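Regulatory protein RecX (Lactobacillus salivarius, PDB 3E3V) probably modulates the activity of the recombinase RecA, acting through a protein whose three three-helix RecX domains are carried by this chain. Local coordinates at residues K19-A24 against S53-K58; I65-Y70 against K96-N101; S73-M78 against E104-L109. One frame throughout, in Å; residues are numbered along the deposited sequence.

Interaction 1 (K19-A24 against S53-K58); sequences KGYNAA and SEIINK
Gly20 and Tyr21 of helix 14-29 lie against Ile55 and Lys58 of helix 49-61, a helix-helix packing within the first three-helix domain of RecX, which belongs to the helix-turn-helix clan. The axes of the two short segments come within 10.0 Å and cross at -45°. Gly20 makes the first touch: its CA lies 3.6 Å from CD1 of Ile55, and a beta carbon at this position would collide with that methyl. Glycine thus lets the end of the isoleucine settle directly on the backbone of the other helix. Next comes Tyr21, which reaches across to helix 49-61 with its ring. With CG anti to its own carbonyl carbon, the ring extends toward that helix, where Ile55 slides past it in the opposite direction. CG1 of Ile55 sits over the centre of one face, 4.1 Å from the centroid and 9° off the normal, a CH-pi contact. The CG2 methyl of Ile55 meets the CD1 and CE1 side of the same ring, 3.7 Å from CD1. Beyond the ring, Lys58 crosses Tyr21 at about a right angle, and its CB lies in the ring plane at the edge, packed tightly 3.1 Å from the Tyr21 OH.

Interaction 2 (I65-Y70 against K96-N101); sequences INDKNY and KGIDDN
Tyr70 has CG anti to its backbone N (chi1 -176°), and Ile98 has CG1 anti to its carbonyl carbon (chi1 -63°); with these settings the tyrosine ring and the isoleucine CD1 meet between the start of helix 67-81 and the turn leading into helix 100-107. CD1 is the one Ile98 atom that does the touching: it lies 3.9 Å from CD2 of Tyr70, approaching the ring obliquely, and 3.8 Å from CG of Asp67. Further along, the Tyr70 hydroxyl rests against the aliphatic part of Lys96, with OH 3.7 Å from CD, the two side chains crossing at about a right angle. The ammonium of Lys96 goes to a salt bridge with Glu37.

Both segments lie at helix boundaries. Asn66 is the N-cap of helix 67-81, its OD1 accepting from Asn69 N at 3.0 Å, while Gly97 has positive phi in a Schellman motif that ends the preceding helix.

No direct hydrogen bond joins the segments; two waters do. Both donate to Asp67 OD2, and one also donates to Gly97 O at 2.9 Å. The other accepts from Asp99 N at 2.8 Å and donates weakly to Asp99 OD2. Asp67 OD1 accepts from Arg35 N. The carboxylates of Asp67 and Asp99 are close, OD2 to OD2 4.7 Å, so the shared water probably eases their repulsion, and the position of Asp67 in the first turn of its helix would be expected to favour its negative charge.

Interaction 3 (S73-M78 against E104-L109); sequences SYVRTM and EDALIL
Val75 and Leu107 are the closest backbone pair, with CA atoms 6.4 Å apart, where the middle of helix 67-81 faces segment 104-109. Val75 points at the other segment, and both its methyls touch Ala106; CG1 also meets Leu109, and CG2 Leu107. CG1, anti to the backbone N (chi1 164°), reaches the carbonyl oxygen of Ala106 at 3.7 Å and CB of Leu109 at 4.2 Å. CG2 meets the methyl of Ala106, with CB 4.0 Å away, and also CD2 of Leu107, whose side chain crosses the valine at about a right angle. The Ala106 oxygen near CG1 is not left without a polar partner, since it accepts from Leu109 N within its own segment.

An alanine at Val75 would remove CG1 and CG2 and would probably open a gap beside Leu107 CD2, Ala106 CB and Leu109 CB, loosening the fit between helix 67-81 and segment 104-109.

One residue on, Arg76 runs extended from CG to NE and brings its guanidinium across Leu109. CD1 of Leu109 lies over the centre of one face of that flat group, 3.6 Å from CZ, so the charged plane is packed by a methyl while its NH1 makes a long, weak ion pair with Glu72.

Ala106 also packs on Ala71 and Glu72, and Leu107 on Ile89 of helix 86-94. Apolar packing of this kind, helix against helix with a third helix beside them, is what holds together a small three-helix domain of the helix-turn-helix clan, here the second one of RecX.

How the interactions relate
Along the chain, interaction 1 closes before the other two open, whereas the segments of interactions 2 and 3 alternate, both joining helix 67-81 to the region of helix 100-107. Their centres lie about 10 Å apart within the second three-helix domain, in segments that adjoin in the sequence. Interaction 1 belongs to the first domain, its centre about 18 Å from that of interaction 2 and 27 Å from that of interaction 3. Interactions 1 and 2 touch where Ile56 CD1 packs on Ile65 CD1, 3.8 Å away, one of several links between the regions, while 1 and 3 do not touch. The result is two small helical domains, each packed internally, joined one after the other.

Interaction 1 (K19-A24 against S53-K58)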
ATOM      1  N   LYS A  19      10.236   8.939 -28.086  1.00 39.23           N
ATOM      2  CA  LYS A  19      11.096   8.194 -27.176  1.00 40.55           C
ATOM      3  C   LYS A  19      10.409   8.121 -25.813  1.00 38.35           C
ATOM      4  O   LYS A  19      10.558   7.145 -25.082  1.00 38.72           O
ATOM      5  CB  LYS A  19      12.464   8.879 -27.041  1.00 42.82           C
ATOM      6  CG  LYS A  19      13.248   8.974 -28.353  1.00 46.71           C
ATOM      7  CD  LYS A  19      14.599   9.658 -28.160  1.00 48.05           C
ATOM      8  CE  LYS A  19      15.699   8.655 -27.831  1.00 49.18           C
ATOM      9  NZ  LYS A  19      15.955   7.736 -28.985  1.00 48.43           N
ATOM     10  N   GLY A  20       9.652   9.165 -25.488  1.00 36.57           N
ATOM     11  CA  GLY A  20       8.940   9.210 -24.226  1.00 35.37           C
ATOM     12  C   GLY A  20       7.847   8.161 -24.142  1.00 34.66           C
ATOM     13  O   GLY A  20       7.713   7.488 -23.119  1.00 37.04           O
ATOM     14  N   TYR A  21       7.063   8.018 -25.207  1.00 32.65           N
ATOM     15  CA  TYR A  21       5.992   7.023 -25.239  1.00 30.98           C
ATOM     16  C   TYR A  21       6.547   5.608 -25.219  1.00 30.09           C
ATOM     17  O   TYR A  21       5.934   4.706 -24.647  1.00 29.49           O
ATOM     18  CB  TYR A  21       5.115   7.191 -26.487  1.00 29.38           C
ATOM     19  CG  TYR A  21       3.998   8.208 -26.334  1.00 27.91           C
ATOM     20  CD1 TYR A  21       3.026   8.056 -25.351  1.00 25.96           C
ATOM     21  CD2 TYR A  21       3.915   9.320 -27.177  1.00 27.62           C
ATOM     22  CE1 TYR A  21       2.003   8.976 -25.211  1.00 26.62           C
ATOM     23  CE2 TYR A  21       2.892  10.246 -27.041  1.00 24.29           C
ATOM     24  CZ  TYR A  21       1.936  10.066 -26.056  1.00 24.32           C
ATOM     25  OH  TYR A  21       0.897  10.966 -25.921  1.00 27.31           O
ATOM     26  N   ASN A  22       7.698   5.414 -25.858  1.00 28.90           N
ATOM     27  CA  ASN A  22       8.323   4.102 -25.915  1.00 29.31           C
ATOM     28  C   ASN A  22       8.820   3.636 -24.548  1.00 30.90           C
ATOM     29  O   ASN A  22       8.565   2.503 -24.139  1.00 30.38           O
ATOM     30  CB  ASN A  22       9.476   4.115 -26.926  1.00 28.55           C
ATOM     31  CG  ASN A  22      10.221   2.792 -26.986  1.00 28.52           C
ATOM     32  OD1 ASN A  22      11.367   2.695 -26.537  1.00 31.67           O
ATOM     33  ND2 ASN A  22       9.577   1.765 -27.534  1.00 27.72           N
ATOM     34  N   ALA A  23       9.529   4.506 -23.838  1.00 32.30           N
ATOM     35  CA  ALA A  23      10.043   4.146 -22.526  1.00 33.99           C
ATOM     36  C   ALA A  23       8.895   3.887 -21.547  1.00 34.47           C
ATOM     37  O   ALA A  23       8.989   3.013 -20.670  1.00 33.40           O
ATOM     38  CB  ALA A  23      10.945   5.258 -22.002  1.00 33.59           C
ATOM     39  N   ALA A  24       7.809   4.643 -21.705  1.00 33.51           N
ATOM     40  CA  ALA A  24       6.655   4.503 -20.832  1.00 32.91           C
ATOM     41  C   ALA A  24       6.029   3.127 -20.946  1.00 33.43           C
ATOM     42  O   ALA A  24       5.738   2.491 -19.932  1.00 33.40           O
ATOM     43  CB  ALA A  24       5.616   5.575 -21.149  1.00 32.47           C
ATOM     44  N   SER A  53       3.843  15.810 -19.643  1.00 40.78           N
ATOM     45  CA  SER A  53       2.432  16.017 -19.388  1.00 39.35           C
ATOM     46  C   SER A  53       1.554  15.505 -20.524  1.00 38.50           C
ATOM     47  O   SER A  53       0.470  14.967 -20.286  1.00 37.75           O
ATOM     48  CB  SER A  53       2.155  17.500 -19.174  1.00 39.07           C
ATOM     49  OG  SER A  53       0.763  17.722 -19.053  1.00 41.83           O
ATOM     50  N   GLU A  54       2.013  15.688 -21.760  1.00 36.10           N
ATOM     51  CA  GLU A  54       1.251  15.232 -22.918  1.00 35.63           C
ATOM     52  C   GLU A  54       1.196  13.705 -22.897  1.00 31.54           C
ATOM     53  O   GLU A  54       0.141  13.103 -23.092  1.00 31.86           O
ATOM     54  CB  GLU A  54       1.914  15.717 -24.212  1.00 37.26           C
ATOM     55  CG  GLU A  54       1.123  15.414 -25.480  1.00 41.43           C
ATOM     56  CD  GLU A  54       1.915  15.716 -26.750  1.00 44.71           C
ATOM     57  OE1 GLU A  54       2.493  16.822 -26.844  1.00 46.86           O
ATOM     58  OE2 GLU A  54       1.958  14.846 -27.648  1.00 44.05           O
ATOM     59  N   ILE A  55       2.340  13.088 -22.637  1.00 30.03           N
ATOM     60  CA  ILE A  55       2.455  11.632 -22.574  1.00 29.05           C
ATOM     61  C   ILE A  55       1.616  11.047 -21.440  1.00 27.77           C
ATOM     62  O   ILE A  55       0.877  10.082 -21.635  1.00 26.03           O
ATOM     63  CB  ILE A  55       3.933  11.221 -22.388  1.00 28.35           C
ATOM     64  CG1 ILE A  55       4.740  11.710 -23.590  1.00 28.78           C
ATOM     65  CG2 ILE A  55       4.060   9.699 -22.255  1.00 28.52           C
ATOM     66  CD1 ILE A  55       6.225  11.436 -23.491  1.00 29.67           C
ATOM     67  N   ILE A  56       1.713  11.652 -20.258  1.00 28.11           N
ATOM     68  CA  ILE A  56       0.968  11.188 -19.091  1.00 26.52           C
ATOM     69  C   ILE A  56      -0.552  11.226 -19.284  1.00 26.20           C
ATOM     70  O   ILE A  56      -1.242  10.271 -18.944  1.00 25.43           O
ATOM     71  CB  ILE A  56       1.327  12.017 -17.826  1.00 27.14           C
ATOM     72  CG1 ILE A  56       2.809  11.827 -17.479  1.00 23.63           C
ATOM     73  CG2 ILE A  56       0.439  11.598 -16.646  1.00 25.46           C
ATOM     74  CD1 ILE A  56       3.201  10.400 -17.156  1.00 24.13           C
ATOM     75  N   ASN A  57      -1.075  12.329 -19.810  1.00 28.02           N
ATOM     76  CA  ASN A  57      -2.512  12.446 -20.036  1.00 28.77           C
ATOM     77  C   ASN A  57      -3.006  11.408 -21.030  1.00 26.87           C
ATOM     78  O   ASN A  57      -4.090  10.845 -20.873  1.00 30.67           O
ATOM     79  CB  ASN A  57      -2.865  13.841 -20.546  1.00 32.86           C
ATOM     80  CG  ASN A  57      -2.752  14.889 -19.466  1.00 37.38           C
ATOM     81  OD1 ASN A  57      -3.304  14.734 -18.377  1.00 38.81           O
ATOM     82  ND2 ASN A  57      -2.032  15.966 -19.759  1.00 39.78           N
ATOM     83  N   LYS A  58      -2.216  11.175 -22.066  1.00 25.88           N
ATOM     84  CA  LYS A  58      -2.568  10.190 -23.078  1.00 26.02           C
ATOM     85  C   LYS A  58      -2.604   8.815 -22.417  1.00 24.04           C
ATOM     86  O   LYS A  58      -3.542   8.043 -22.620  1.00 24.35           O
ATOM     87  CB  LYS A  58      -1.536  10.209 -24.212  1.00 27.91           C
ATOM     88  CG  LYS A  58      -1.783   9.186 -25.314  1.00 30.82           C
ATOM     89  CD  LYS A  58      -3.191   9.277 -25.855  1.00 33.43           C
ATOM     90  CE  LYS A  58      -3.247   8.768 -27.283  1.00 35.42           C
ATOM     91  NZ  LYS A  58      -2.385   9.593 -28.174  1.00 37.76           N
TER

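Interaction 2 (I65-Y70 against K96-N101)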
ATOM      1  N   ILE A  65      -2.287   4.326 -17.111  1.00 26.47           N
ATOM      2  CA  ILE A  65      -1.900   4.901 -15.832  1.00 25.71           C
ATOM      3  C   ILE A  65      -3.243   5.092 -15.147  1.00 27.09           C
ATOM      4  O   ILE A  65      -4.153   5.707 -15.709  1.00 27.13           O
ATOM      5  CB  ILE A  65      -1.204   6.273 -15.961  1.00 25.31           C
ATOM      6  CG1 ILE A  65       0.226   6.089 -16.467  1.00 24.66           C
ATOM      7  CG2 ILE A  65      -1.201   6.986 -14.593  1.00 25.72           C
ATOM      8  CD1 ILE A  65       0.991   7.390 -16.594  1.00 24.49           C
ATOM      9  N   ASN A  66      -3.376   4.543 -13.948  1.00 25.58           N
ATOM     10  CA  ASN A  66      -4.628   4.644 -13.215  1.00 25.55           C
ATOM     11  C   ASN A  66      -4.318   4.442 -11.738  1.00 24.60           C
ATOM     12  O   ASN A  66      -4.256   3.310 -11.257  1.00 22.42           O
ATOM     13  CB  ASN A  66      -5.601   3.562 -13.693  1.00 26.70           C
ATOM     14  CG  ASN A  66      -6.985   3.727 -13.105  1.00 28.72           C
ATOM     15  OD1 ASN A  66      -7.142   3.958 -11.903  1.00 26.40           O
ATOM     16  ND2 ASN A  66      -8.005   3.590 -13.949  1.00 31.99           N
ATOM     17  N   ASP A  67      -4.130   5.546 -11.024  1.00 24.28           N
ATOM     18  CA  ASP A  67      -3.797   5.483  -9.616  1.00 25.78           C
ATOM     19  C   ASP A  67      -4.832   4.805  -8.717  1.00 26.88           C
ATOM     20  O   ASP A  67      -4.463   4.146  -7.740  1.00 26.94           O
ATOM     21  CB  ASP A  67      -3.444   6.888  -9.109  1.00 24.99           C
ATOM     22  CG  ASP A  67      -2.030   7.312  -9.508  1.00 26.33           C
ATOM     23  OD1 ASP A  67      -1.314   6.505 -10.153  1.00 26.42           O
ATOM     24  OD2 ASP A  67      -1.623   8.448  -9.175  1.00 27.90           O
ATOM     25  N   LYS A  68      -6.119   4.943  -9.025  1.00 28.04           N
ATOM     26  CA  LYS A  68      -7.145   4.286  -8.207  1.00 27.75           C
ATOM     27  C   LYS A  68      -6.947   2.773  -8.292  1.00 27.67           C
ATOM     28  O   LYS A  68      -7.019   2.063  -7.288  1.00 26.60           O
ATOM     29  CB  LYS A  68      -8.546   4.658  -8.700  1.00 30.67           C
ATOM     30  CG  LYS A  68      -9.670   3.828  -8.095  1.00 32.54           C
ATOM     31  CD  LYS A  68     -11.013   4.234  -8.699  1.00 36.15           C
ATOM     32  CE  LYS A  68     -11.938   3.029  -8.885  1.00 34.76           C
ATOM     33  NZ  LYS A  68     -12.280   2.382  -7.599  1.00 36.84           N
ATOM     34  N   ASN A  69      -6.682   2.286  -9.500  1.00 28.84           N
ATOM     35  CA  ASN A  69      -6.451   0.862  -9.702  1.00 28.54           C
ATOM     36  C   ASN A  69      -5.111   0.438  -9.082  1.00 27.05           C
ATOM     37  O   ASN A  69      -4.996  -0.645  -8.519  1.00 24.89           O
ATOM     38  CB  ASN A  69      -6.460   0.530 -11.190  1.00 32.28           C
ATOM     39  CG  ASN A  69      -6.158  -0.923 -11.451  1.00 36.49           C
ATOM     40  OD1 ASN A  69      -6.869  -1.813 -10.979  1.00 42.29           O
ATOM     41  ND2 ASN A  69      -5.097  -1.180 -12.201  1.00 41.28           N
ATOM     42  N   TYR A  70      -4.092   1.283  -9.199  1.00 25.32           N
ATOM     43  CA  TYR A  70      -2.795   0.953  -8.603  1.00 24.71           C
ATOM     44  C   TYR A  70      -2.982   0.731  -7.101  1.00 22.80           C
ATOM     45  O   TYR A  70      -2.644  -0.322  -6.564  1.00 22.71           O
ATOM     46  CB  TYR A  70      -1.791   2.093  -8.791  1.00 25.11           C
ATOM     47  CG  TYR A  70      -0.406   1.744  -8.259  1.00 25.09           C
ATOM     48  CD1 TYR A  70       0.543   1.130  -9.080  1.00 27.62           C
ATOM     49  CD2 TYR A  70      -0.068   1.978  -6.925  1.00 26.06           C
ATOM     50  CE1 TYR A  70       1.802   0.754  -8.587  1.00 29.79           C
ATOM     51  CE2 TYR A  70       1.185   1.603  -6.420  1.00 29.46           C
ATOM     52  CZ  TYR A  70       2.112   0.995  -7.255  1.00 30.40           C
ATOM     53  OH  TYR A  70       3.352   0.630  -6.771  1.00 32.40           O
ATOM     54  N   LYS A  96       5.004   6.031  -2.942  1.00 33.89           N
ATOM     55  CA  LYS A  96       4.941   5.698  -4.362  1.00 33.62           C
ATOM     56  C   LYS A  96       4.304   6.837  -5.156  1.00 32.78           C
ATOM     57  O   LYS A  96       4.166   6.754  -6.373  1.00 32.40           O
ATOM     58  CB  LYS A  96       4.126   4.418  -4.563  1.00 36.43           C
ATOM     59  CG  LYS A  96       4.852   3.138  -4.204  1.00 38.82           C
ATOM     60  CD  LYS A  96       5.898   2.801  -5.262  1.00 41.34           C
ATOM     61  CE  LYS A  96       6.582   1.473  -4.987  1.00 42.08           C
ATOM     62  NZ  LYS A  96       7.513   1.104  -6.091  1.00 43.93           N
ATOM     63  N   GLY A  97       3.895   7.891  -4.465  1.00 31.51           N
ATOM     64  CA  GLY A  97       3.283   9.016  -5.150  1.00 33.76           C
ATOM     65  C   GLY A  97       1.762   9.005  -5.223  1.00 34.11           C
ATOM     66  O   GLY A  97       1.180   9.743  -6.018  1.00 33.76           O
ATOM     67  N   ILE A  98       1.110   8.184  -4.405  1.00 33.82           N
ATOM     68  CA  ILE A  98      -0.347   8.114  -4.396  1.00 35.75           C
ATOM     69  C   ILE A  98      -0.947   9.202  -3.499  1.00 39.59           C
ATOM     70  O   ILE A  98      -0.530   9.373  -2.352  1.00 41.30           O
ATOM     71  CB  ILE A  98      -0.835   6.724  -3.904  1.00 36.11           C
ATOM     72  CG1 ILE A  98      -0.366   5.631  -4.871  1.00 34.71           C
ATOM     73  CG2 ILE A  98      -2.355   6.706  -3.779  1.00 33.03           C
ATOM     74  CD1 ILE A  98      -0.932   5.753  -6.278  1.00 32.86           C
ATOM     75  N   ASP A  99      -1.924   9.930  -4.030  1.00 41.07           N
ATOM     76  CA  ASP A  99      -2.588  10.991  -3.280  1.00 43.76           C
ATOM     77  C   ASP A  99      -3.218  10.405  -2.027  1.00 43.75           C
ATOM     78  O   ASP A  99      -3.701   9.275  -2.045  1.00 42.20           O
ATOM     79  CB  ASP A  99      -3.681  11.642  -4.136  1.00 46.74           C
ATOM     80  CG  ASP A  99      -3.137  12.254  -5.422  1.00 51.06           C
ATOM     81  OD1 ASP A  99      -2.307  13.188  -5.334  1.00 51.68           O
ATOM     82  OD2 ASP A  99      -3.540  11.796  -6.521  1.00 52.67           O
ATOM     83  N   ASP A 100      -3.217  11.173  -0.940  1.00 44.47           N
ATOM     84  CA  ASP A 100      -3.793  10.705   0.315  1.00 43.72           C
ATOM     85  C   ASP A 100      -5.234  10.281   0.089  1.00 43.43           C
ATOM     86  O   ASP A 100      -5.691   9.272   0.637  1.00 42.71           O
ATOM     87  CB  ASP A 100      -3.759  11.805   1.381  1.00 47.38           C
ATOM     88  CG  ASP A 100      -2.355  12.134   1.844  1.00 50.54           C
ATOM     89  OD1 ASP A 100      -1.600  11.191   2.161  1.00 52.09           O
ATOM     90  OD2 ASP A 100      -2.010  13.336   1.902  1.00 52.43           O
ATOM     91  N   ASN A 101      -5.942  11.061  -0.721  1.00 41.70           N
ATOM     92  CA  ASN A 101      -7.339  10.795  -1.024  1.00 41.31           C
ATOM     93  C   ASN A 101      -7.522   9.448  -1.724  1.00 37.73           C
ATOM     94  O   ASN A 101      -8.439   8.688  -1.410  1.00 37.50           O
ATOM     95  CB  ASN A 101      -7.894  11.930  -1.891  1.00 45.84           C
ATOM     96  CG  ASN A 101      -9.369  11.770  -2.183  1.00 50.49           C
ATOM     97  OD1 ASN A 101      -9.767  10.949  -3.013  1.00 54.31           O
ATOM     98  ND2 ASN A 101     -10.196  12.549  -1.492  1.00 52.75           N
TER
HETATM   99  O   HOH W   1       0.965   9.015  -8.803  1.00 33.03           O
HETATM  100  O   HOH W   2      -2.229   9.514  -6.799  1.00 34.93           O

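Interaction 3 (S73-M78 against E104-L109)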
ATOM      1  N   SER A  73      -5.063  -2.473  -6.005  1.00 25.13           N
ATOM      2  CA  SER A  73      -4.376  -3.749  -6.129  1.00 26.75           C
ATOM      3  C   SER A  73      -3.266  -3.845  -5.075  1.00 25.74           C
ATOM      4  O   SER A  73      -3.008  -4.923  -4.528  1.00 24.97           O
ATOM      5  CB  SER A  73      -3.798  -3.896  -7.531  1.00 27.80           C
ATOM      6  OG  SER A  73      -2.900  -2.840  -7.799  1.00 37.46           O
ATOM      7  N   TYR A  74      -2.617  -2.723  -4.778  1.00 24.32           N
ATOM      8  CA  TYR A  74      -1.573  -2.741  -3.761  1.00 22.25           C
ATOM      9  C   TYR A  74      -2.207  -3.163  -2.441  1.00 21.27           C
ATOM     10  O   TYR A  74      -1.701  -4.055  -1.765  1.00 19.41           O
ATOM     11  CB  TYR A  74      -0.926  -1.364  -3.599  1.00 22.48           C
ATOM     12  CG  TYR A  74       0.197  -1.371  -2.567  1.00 23.76           C
ATOM     13  CD1 TYR A  74       1.375  -2.089  -2.796  1.00 25.81           C
ATOM     14  CD2 TYR A  74       0.056  -0.713  -1.347  1.00 24.36           C
ATOM     15  CE1 TYR A  74       2.383  -2.158  -1.829  1.00 27.14           C
ATOM     16  CE2 TYR A  74       1.059  -0.773  -0.370  1.00 26.01           C
ATOM     17  CZ  TYR A  74       2.214  -1.499  -0.621  1.00 25.81           C
ATOM     18  OH  TYR A  74       3.189  -1.595   0.340  1.00 27.30           O
ATOM     19  N   VAL A  75      -3.327  -2.528  -2.090  1.00 20.33           N
ATOM     20  CA  VAL A  75      -4.050  -2.836  -0.853  1.00 19.60           C
ATOM     21  C   VAL A  75      -4.466  -4.305  -0.793  1.00 21.24           C
ATOM     22  O   VAL A  75      -4.308  -4.970   0.232  1.00 20.55           O
ATOM     23  CB  VAL A  75      -5.317  -1.932  -0.709  1.00 21.94           C
ATOM     24  CG1 VAL A  75      -6.285  -2.505   0.341  1.00 19.27           C
ATOM     25  CG2 VAL A  75      -4.896  -0.529  -0.309  1.00 18.46           C
ATOM     26  N   ARG A  76      -4.984  -4.827  -1.894  1.00 22.25           N
ATOM     27  CA  ARG A  76      -5.390  -6.231  -1.924  1.00 22.45           C
ATOM     28  C   ARG A  76      -4.153  -7.119  -1.734  1.00 21.01           C
ATOM     29  O   ARG A  76      -4.178  -8.098  -0.991  1.00 19.25           O
ATOM     30  CB  ARG A  76      -6.081  -6.547  -3.260  1.00 24.40           C
ATOM     31  CG  ARG A  76      -7.440  -5.856  -3.430  1.00 30.04           C
ATOM     32  CD  ARG A  76      -8.294  -6.536  -4.507  1.00 33.67           C
ATOM     33  NE  ARG A  76      -9.664  -6.020  -4.551  1.00 38.90           N
ATOM     34  CZ  ARG A  76     -10.051  -4.976  -5.279  1.00 41.62           C
ATOM     35  NH1 ARG A  76      -9.169  -4.333  -6.037  1.00 43.35           N
ATOM     36  NH2 ARG A  76     -11.315  -4.564  -5.244  1.00 41.75           N
ATOM     37  N   THR A  77      -3.069  -6.774  -2.413  1.00 19.28           N
ATOM     38  CA  THR A  77      -1.839  -7.533  -2.278  1.00 23.41           C
ATOM     39  C   THR A  77      -1.362  -7.581  -0.822  1.00 23.96           C
ATOM     40  O   THR A  77      -1.131  -8.664  -0.287  1.00 23.90           O
ATOM     41  CB  THR A  77      -0.744  -6.941  -3.178  1.00 23.62           C
ATOM     42  OG1 THR A  77      -1.115  -7.156  -4.550  1.00 28.03           O
ATOM     43  CG2 THR A  77       0.615  -7.610  -2.908  1.00 24.59           C
ATOM     44  N   MET A  78      -1.243  -6.416  -0.177  1.00 24.12           N
ATOM     45  CA  MET A  78      -0.796  -6.365   1.211  1.00 23.11           C
ATOM     46  C   MET A  78      -1.745  -7.092   2.177  1.00 23.30           C
ATOM     47  O   MET A  78      -1.288  -7.731   3.118  1.00 24.45           O
ATOM     48  CB  MET A  78      -0.575  -4.906   1.648  1.00 22.06           C
ATOM     49  CG  MET A  78       0.558  -4.187   0.896  1.00 20.97           C
ATOM     50  SD  MET A  78       2.179  -5.001   0.929  1.00 17.26           S
ATOM     51  CE  MET A  78       2.716  -4.528   2.540  1.00 18.83           C
ATOM     52  N   GLU A 104      -6.703   6.549   0.789  1.00 32.65           N
ATOM     53  CA  GLU A 104      -7.809   6.407   1.727  1.00 34.70           C
ATOM     54  C   GLU A 104      -9.008   5.685   1.118  1.00 34.19           C
ATOM     55  O   GLU A 104      -9.623   4.845   1.767  1.00 35.02           O
ATOM     56  CB  GLU A 104      -8.196   7.790   2.255  1.00 38.59           C
ATOM     57  CG  GLU A 104      -7.156   8.342   3.222  1.00 44.31           C
ATOM     58  CD  GLU A 104      -7.339   9.818   3.536  1.00 49.55           C
ATOM     59  OE1 GLU A 104      -8.478  10.232   3.852  1.00 51.30           O
ATOM     60  OE2 GLU A 104      -6.328  10.560   3.485  1.00 50.63           O
ATOM     61  N   ASP A 105      -9.338   6.003  -0.128  1.00 33.16           N
ATOM     62  CA  ASP A 105     -10.445   5.327  -0.795  1.00 31.73           C
ATOM     63  C   ASP A 105     -10.114   3.850  -0.937  1.00 29.66           C
ATOM     64  O   ASP A 105     -10.942   2.980  -0.676  1.00 29.12           O
ATOM     65  CB  ASP A 105     -10.678   5.897  -2.192  1.00 34.77           C
ATOM     66  CG  ASP A 105     -11.435   7.205  -2.172  1.00 39.77           C
ATOM     67  OD1 ASP A 105     -12.017   7.551  -1.117  1.00 41.63           O
ATOM     68  OD2 ASP A 105     -11.457   7.879  -3.224  1.00 43.45           O
ATOM     69  N   ALA A 106      -8.889   3.576  -1.363  1.00 26.39           N
ATOM     70  CA  ALA A 106      -8.450   2.215  -1.562  1.00 24.65           C
ATOM     71  C   ALA A 106      -8.431   1.394  -0.279  1.00 23.50           C
ATOM     72  O   ALA A 106      -8.783   0.207  -0.283  1.00 22.58           O
ATOM     73  CB  ALA A 106      -7.074   2.215  -2.215  1.00 24.77           C
ATOM     74  N   LEU A 107      -8.030   2.020   0.823  1.00 23.86           N
ATOM     75  CA  LEU A 107      -7.943   1.318   2.099  1.00 24.35           C
ATOM     76  C   LEU A 107      -9.288   0.872   2.633  1.00 26.09           C
ATOM     77  O   LEU A 107      -9.369   0.036   3.532  1.00 27.26           O
ATOM     78  CB  LEU A 107      -7.185   2.181   3.119  1.00 24.63           C
ATOM     79  CG  LEU A 107      -5.665   2.012   2.947  1.00 24.87           C
ATOM     80  CD1 LEU A 107      -4.888   3.122   3.660  1.00 26.70           C
ATOM     81  CD2 LEU A 107      -5.282   0.625   3.486  1.00 22.51           C
ATOM     82  N   ILE A 108     -10.348   1.414   2.053  1.00 27.51           N
ATOM     83  CA  ILE A 108     -11.690   1.033   2.450  1.00 27.99           C
ATOM     84  C   ILE A 108     -11.874  -0.470   2.238  1.00 26.72           C
ATOM     85  O   ILE A 108     -12.718  -1.094   2.879  1.00 25.62           O
ATOM     86  CB  ILE A 108     -12.744   1.784   1.618  1.00 30.52           C
ATOM     87  CG1 ILE A 108     -12.619   3.293   1.865  1.00 32.24           C
ATOM     88  CG2 ILE A 108     -14.124   1.275   1.958  1.00 30.29           C
ATOM     89  CD1 ILE A 108     -12.766   3.699   3.312  1.00 35.07           C
ATOM     90  N   LEU A 109     -11.081  -1.054   1.340  1.00 25.95           N
ATOM     91  CA  LEU A 109     -11.182  -2.489   1.074  1.00 26.17           C
ATOM     92  C   LEU A 109     -10.685  -3.319   2.251  1.00 25.45           C
ATOM     93  O   LEU A 109     -11.073  -4.477   2.405  1.00 25.43           O
ATOM     94  CB  LEU A 109     -10.396  -2.866  -0.188  1.00 27.14           C
ATOM     95  CG  LEU A 109     -10.869  -2.259  -1.511  1.00 30.66           C
ATOM     96  CD1 LEU A 109      -9.824  -2.522  -2.598  1.00 29.35           C
ATOM     97  CD2 LEU A 109     -12.236  -2.848  -1.900  1.00 31.10           C
TER